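PDB 6LCH: Sel1 repeat family protein from Pseudomonas aeruginosa, which serves as an immunity protein of the type VI secretion system, probably protecting the bacterium from its own effector PldB. Local coordinates for residues Thr157-Ala160 against Ala161-Tyr165; Leu205-Phe209 against Gly210-Pro214; Ala230-Ser233 against Ile234-Lys237. All coordinates share one frame; numbering follows the deposited sequence.

Contact 1: residues Thr157-Ala160 against Ala161-Tyr165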
# COMPACT_ATOMS: atom_id res chain seq x y z
N THR A 157 -11.10 -2.88 4.33
CA THR A 157 -10.02 -1.96 4.60
C THR A 157 -9.42 -2.19 5.98
O THR A 157 -8.21 -1.99 6.18
CB THR A 157 -10.50 -0.51 4.46
OG1 THR A 157 -11.40 -0.43 3.34
CG2 THR A 157 -9.33 0.41 4.20
N HIS A 158 -10.24 -2.63 6.95
CA HIS A 158 -9.70 -2.96 8.26
C HIS A 158 -8.86 -4.23 8.22
O HIS A 158 -7.84 -4.33 8.91
CB HIS A 158 -10.83 -3.08 9.29
CG HIS A 158 -11.12 -1.81 10.02
ND1 HIS A 158 -10.33 -1.35 11.05
CD2 HIS A 158 -12.09 -0.88 9.85
CE1 HIS A 158 -10.82 -0.21 11.50
NE2 HIS A 158 -11.89 0.10 10.79
N CYS A 159 -9.27 -5.21 7.40
CA CYS A 159 -8.46 -6.41 7.22
C CYS A 159 -7.09 -6.07 6.66
O CYS A 159 -6.08 -6.65 7.06
CB CYS A 159 -9.19 -7.40 6.31
SG CYS A 159 -8.41 -9.02 6.18
N ALA A 160 -7.04 -5.11 5.73
CA ALA A 160 -5.78 -4.75 5.10
C ALA A 160 -4.84 -4.03 6.06
O ALA A 160 -3.64 -4.30 6.08
CB ALA A 160 -6.05 -3.89 3.86
N ALA A 161 -5.37 -3.10 6.87
CA ALA A 161 -4.48 -2.36 7.76
C ALA A 161 -3.98 -3.22 8.91
O ALA A 161 -2.87 -2.99 9.41
CB ALA A 161 -5.17 -1.12 8.31
N SER A 162 -4.77 -4.19 9.37
CA SER A 162 -4.31 -5.07 10.43
C SER A 162 -3.08 -5.86 10.01
O SER A 162 -2.33 -6.34 10.88
CB SER A 162 -5.43 -6.03 10.86
OG SER A 162 -5.72 -7.00 9.87
N GLN A 163 -2.83 -6.00 8.71
CA GLN A 163 -1.62 -6.62 8.20
C GLN A 163 -0.48 -5.62 8.02
O GLN A 163 0.55 -5.98 7.44
CB GLN A 163 -1.92 -7.34 6.88
CG GLN A 163 -3.11 -8.28 6.97
CD GLN A 163 -3.40 -9.01 5.66
OE1 GLN A 163 -2.53 -9.69 5.11
NE2 GLN A 163 -4.63 -8.88 5.18
N GLY A 164 -0.65 -4.40 8.50
CA GLY A 164 0.41 -3.40 8.45
C GLY A 164 0.52 -2.65 7.15
O GLY A 164 1.55 -2.00 6.91
N TYR A 165 -0.51 -2.69 6.31
CA TYR A 165 -0.48 -2.06 4.99
C TYR A 165 -0.89 -0.59 5.15
O TYR A 165 -2.06 -0.29 5.41
CB TYR A 165 -1.41 -2.81 4.05
CG TYR A 165 -1.48 -2.27 2.64
CD1 TYR A 165 -2.66 -1.73 2.14
CD2 TYR A 165 -0.38 -2.32 1.80
CE1 TYR A 165 -2.74 -1.24 0.86
CE2 TYR A 165 -0.45 -1.83 0.50
CZ TYR A 165 -1.63 -1.30 0.04
OH TYR A 165 -1.72 -0.81 -1.24

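Contact 2: residues Leu205-Phe209 against Gly210-Pro214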
# COMPACT_ATOMS: atom_id res chain seq x y z
N LEU A 205 0.11 14.79 7.31
CA LEU A 205 0.28 15.28 8.67
C LEU A 205 1.23 16.47 8.72
O LEU A 205 1.11 17.32 9.60
CB LEU A 205 0.76 14.15 9.58
CG LEU A 205 -0.35 13.30 10.21
CD1 LEU A 205 -1.51 13.13 9.24
CD2 LEU A 205 0.19 11.94 10.65
N SER A 206 2.17 16.54 7.78
CA SER A 206 3.04 17.72 7.68
C SER A 206 2.22 18.98 7.42
O SER A 206 2.45 20.02 8.04
CB SER A 206 4.07 17.51 6.57
OG SER A 206 4.49 18.75 6.04
N ARG A 207 1.27 18.91 6.48
CA ARG A 207 0.43 20.06 6.19
C ARG A 207 -0.60 20.30 7.28
O ARG A 207 -0.98 21.46 7.53
CB ARG A 207 -0.25 19.88 4.84
CG ARG A 207 0.69 19.41 3.74
CD ARG A 207 0.45 20.16 2.44
NE ARG A 207 0.32 21.60 2.65
CZ ARG A 207 -0.68 22.33 2.18
NH1 ARG A 207 -1.66 21.77 1.48
NH2 ARG A 207 -0.71 23.64 2.42
N VAL A 208 -1.08 19.24 7.93
CA VAL A 208 -2.00 19.39 9.05
C VAL A 208 -1.41 20.33 10.10
O VAL A 208 -2.06 21.27 10.57
CB VAL A 208 -2.33 18.01 9.66
CG1 VAL A 208 -2.82 18.16 11.09
CG2 VAL A 208 -3.35 17.28 8.80
N PHE A 209 -0.14 20.10 10.45
CA PHE A 209 0.53 20.91 11.46
C PHE A 209 1.38 22.02 10.84
O PHE A 209 2.25 22.58 11.52
CB PHE A 209 1.37 20.00 12.36
CG PHE A 209 0.55 18.94 13.04
CD1 PHE A 209 -0.40 19.28 13.98
CD2 PHE A 209 0.72 17.60 12.71
CE1 PHE A 209 -1.17 18.32 14.60
CE2 PHE A 209 -0.05 16.63 13.33
CZ PHE A 209 -0.99 16.98 14.27
N GLY A 210 1.14 22.35 9.57
CA GLY A 210 1.79 23.48 8.94
C GLY A 210 0.98 24.76 9.13
O GLY A 210 -0.24 24.75 9.07
N SER A 211 1.70 25.86 9.38
CA SER A 211 1.03 27.14 9.59
C SER A 211 0.43 27.69 8.30
O SER A 211 -0.59 28.38 8.34
CB SER A 211 2.01 28.14 10.18
OG SER A 211 3.04 28.44 9.26
N GLU A 212 1.05 27.39 7.16
CA GLU A 212 0.62 27.87 5.86
C GLU A 212 -0.58 27.12 5.30
O GLU A 212 -1.09 27.50 4.24
CB GLU A 212 1.79 27.78 4.87
CG GLU A 212 2.05 26.37 4.33
CD GLU A 212 2.41 25.38 5.42
OE1 GLU A 212 3.15 25.75 6.36
OE2 GLU A 212 1.95 24.21 5.34
N THR A 213 -1.05 26.08 5.98
CA THR A 213 -2.17 25.30 5.46
C THR A 213 -3.49 25.98 5.82
O THR A 213 -3.68 26.35 6.98
CB THR A 213 -2.15 23.89 6.04
OG1 THR A 213 -0.88 23.27 5.76
CG2 THR A 213 -3.26 23.04 5.45
N PRO A 214 -4.40 26.15 4.87
CA PRO A 214 -5.73 26.67 5.20
C PRO A 214 -6.37 25.82 6.28
O PRO A 214 -6.32 24.59 6.21
CB PRO A 214 -6.49 26.56 3.87
CG PRO A 214 -5.43 26.55 2.82
CD PRO A 214 -4.26 25.85 3.43
O HOH W 1 3.77 21.79 6.11

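Contact 3: residues Ala230-Ser233 against Ile234-Lys237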
# COMPACT_ATOMS: atom_id res chain seq x y z
N ALA A 230 8.74 16.96 12.04
CA ALA A 230 8.89 15.54 12.35
C ALA A 230 8.18 14.68 11.32
O ALA A 230 8.66 13.58 10.99
CB ALA A 230 8.37 15.25 13.75
N TYR A 231 7.06 15.15 10.79
CA TYR A 231 6.34 14.38 9.78
C TYR A 231 6.93 14.57 8.40
O TYR A 231 7.11 13.60 7.66
CB TYR A 231 4.86 14.76 9.80
CG TYR A 231 4.13 14.13 10.96
CD1 TYR A 231 4.00 12.75 11.06
CD2 TYR A 231 3.59 14.91 11.98
CE1 TYR A 231 3.36 12.17 12.12
CE2 TYR A 231 2.94 14.34 13.04
CZ TYR A 231 2.82 12.97 13.11
OH TYR A 231 2.17 12.39 14.17
N TYR A 232 7.27 15.81 8.02
CA TYR A 232 7.87 16.02 6.71
C TYR A 232 9.21 15.31 6.59
O TYR A 232 9.56 14.84 5.50
CB TYR A 232 8.05 17.51 6.41
CG TYR A 232 8.37 17.74 4.96
CD1 TYR A 232 7.40 17.55 3.98
CD2 TYR A 232 9.64 18.12 4.55
CE1 TYR A 232 7.68 17.74 2.65
CE2 TYR A 232 9.93 18.32 3.21
CZ TYR A 232 8.95 18.13 2.26
OH TYR A 232 9.22 18.33 0.93
N SER A 233 9.96 15.22 7.69
CA SER A 233 11.22 14.49 7.66
C SER A 233 10.99 12.99 7.48
O SER A 233 11.75 12.32 6.77
CB SER A 233 12.02 14.75 8.94
OG SER A 233 13.24 14.04 8.92
N ILE A 234 9.95 12.46 8.12
CA ILE A 234 9.57 11.06 7.88
C ILE A 234 9.17 10.88 6.43
O ILE A 234 9.53 9.89 5.78
CB ILE A 234 8.45 10.64 8.84
CG1 ILE A 234 9.01 10.34 10.23
CG2 ILE A 234 7.68 9.45 8.29
CD1 ILE A 234 7.93 10.26 11.30
N TYR A 235 8.41 11.83 5.89
CA TYR A 235 8.06 11.78 4.48
C TYR A 235 9.30 11.80 3.60
O TYR A 235 9.35 11.11 2.58
CB TYR A 235 7.11 12.93 4.12
CG TYR A 235 7.15 13.32 2.66
CD1 TYR A 235 7.96 14.36 2.23
CD2 TYR A 235 6.38 12.64 1.72
CE1 TYR A 235 8.00 14.71 0.90
CE2 TYR A 235 6.42 13.00 0.39
CZ TYR A 235 7.23 14.04 -0.01
OH TYR A 235 7.30 14.41 -1.34
N LYS A 236 10.31 12.59 3.96
CA LYS A 236 11.53 12.58 3.17
C LYS A 236 12.26 11.25 3.32
O LYS A 236 12.80 10.72 2.34
CB LYS A 236 12.43 13.75 3.55
CG LYS A 236 11.87 15.09 3.12
CD LYS A 236 11.46 15.05 1.66
CE LYS A 236 12.55 15.65 0.80
NZ LYS A 236 12.26 15.49 -0.65
N LYS A 237 12.26 10.68 4.53
CA LYS A 237 12.95 9.41 4.75
C LYS A 237 12.31 8.28 3.95
O LYS A 237 13.01 7.46 3.35
CB LYS A 237 12.95 9.10 6.25
CG LYS A 237 13.78 7.93 6.69
CD LYS A 237 15.29 8.14 6.59
CE LYS A 237 16.02 6.82 6.23
NZ LYS A 237 15.77 6.39 4.81

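Contact 1: residues Thr157-Ala160 against Ala161-Tyr165
The carbonyl oxygen of Cys159 is gripped by two side chains that follow it in the chain, those of Ser162 and Gln163. Ser162 OG donates to Cys159 O at 2.9 Å, and Gln163 NE2 to the same Cys159 O at 3.3 Å. The two donors reach the oxygen from opposite faces of the carbonyl plane, and neither sits on a lone pair. The Gln163 amide is turned so that Cys159 O lies close to the amide plane, and its N-H is aimed fairly straight, at 157°. Folding back of the hydroxyl follows from the first torsion of Ser162: at 70° OG lies between the backbone N and the carbonyl carbon, facing the preceding turn. The glutamine CG instead stands beside its own backbone N, from where the chain runs back toward Cys159, its CG 3.4 Å from Cys159 O.

Further back, Ala161 N and Ser162 N keep the helical bonds to Thr157 O and His158 O, both at 3.1 Å. At the end the spacing shortens, with Gln163 N bonding Ala160 O, three residues back, at 3.2 Å. Gly164 then takes a positive phi (84°) and turns the chain toward Tyr165, whose CB rests 3.4 Å from Ala160 O.

Second-shell partners fix this end. Gln163 OE1 accepts a hydrogen bond from Glu13 N, and its NE2 also donates to Gly131 O, while Cys159 SG is disulfide-bonded to Cys10, tying the N-terminal segment to this helix. Ala160 touches Thr137 of helix 133-146 and Ala168 of helix 166-178. Since Tyr165 is the N-cap residue of helix 166-178, the tight turn links successive helices near the boundary between Sel1 repeats, as in the alpha-alpha solenoid of this TPR-like family.

Contact 2: residues Leu205-Phe209 against Gly210-Pro214
Arg207 and Thr213 meet where helix 199-208 ends and the chain reverses through a type I beta turn, Gly210 to Thr213. Hydrogen bonds centre on one acceptor, Arg207 O. Thr213 OG1 donates to Arg207 O at a short 2.5 Å, tilted modestly from the carbonyl plane, while Gly210 N bonds the same Arg207 O at 3.1 Å from well above that plane. The hydroxyl thus joins Gly210 N in tying the turn to the helix end. The turn's own link, Thr213 N to Gly210 O, is weak at 3.5 Å.

The charged contact is looser. The Arg207 chain bends twice along its length, which carries the guanidinium across the turn; its NH2 forms a long salt bridge with Glu212 OE2, 4.0 Å away and near the guanidinium plane.

In van der Waals packing, Thr213 CG2 lies over one guanidinium face, offset toward its rim. The Phe209 side chain packs on Leu187 of helix 183-195 and Leu227 of helix 225-240.

A water joins the two segments: it donates to Glu212 OE2 and is hydrogen-bonded to Ser206 OG, each at 3.1 Å.

Contact 3: residues Ala230-Ser233 against Ile234-Lys237
Tyr232 and Tyr235, one helical turn apart on helix 225-240, form the tightly packed part of this contact. Their side chains run alongside each other in the same direction, with ring planes 34° apart and centroids separated by 5.0 Å. Tyr235 CD1 sits over a face of the Tyr232 ring, and the closest approach is 3.4 Å, between Tyr232 CE1 and Tyr235 CD1. Both tyrosines hold CG anti to the backbone N (chi1 -167° and 155°), which sends the two rings off the helix together. At the edge of the Tyr235 ring, and in its plane, lies Tyr232 O. The pair is extended by Arg228, which makes a cation-pi contact with Tyr232, and by Phe203 of helix 199-208, whose ring meets that of Tyr235.

On another side of the helix Ile234 is folded over the preceding turn, its CG1 3.3 Å from Ala230 O, and it reaches Phe246 and Leu249.

The lysines are more loosely placed. Lys236 runs beside Tyr232 with its aliphatic part in contact, CG lying 3.8 Å from Tyr232 CE2, and its NZ makes a long, weak ion pair with Glu239 OE2. Lys237 is exposed; its backbone N holds Ser233 O at 2.8 Å, while the side chain leads away to touch Leu244.

The i to i+4 backbone bonds run through the segment, with Lys236 N bonded to Tyr232 O at 2.8 Å and the bond from Ile234 N to Ala230 O weak. Among the side chains, contact is mainly through ring and methylene carbons, whereas the charged ends of the lysines stay on the exposed side, probably solvated.

How the contacts relate
The three contacts follow one another along an all-helical chain. Contact 1 closes helix 150-162 and leads into helix 166-178, near the middle of the molecule, its centre about 10 Å from that of the chain. The others lie farther out, contact 2 at the end of helix 199-208 and in the loop after it, contact 3 on helix 225-240, with centres about 13 Å apart. These two touch directly: Leu205 CD2 lies 3.5 Å from Tyr231 CE1, and Phe209 also packs on Tyr231. Contact 1 stays about 13 Å from either at the nearest atoms. The series thus runs from the end of a Sel1-repeat helix that carries a disulfide cysteine to a coupled pair of helices in the C-terminal part.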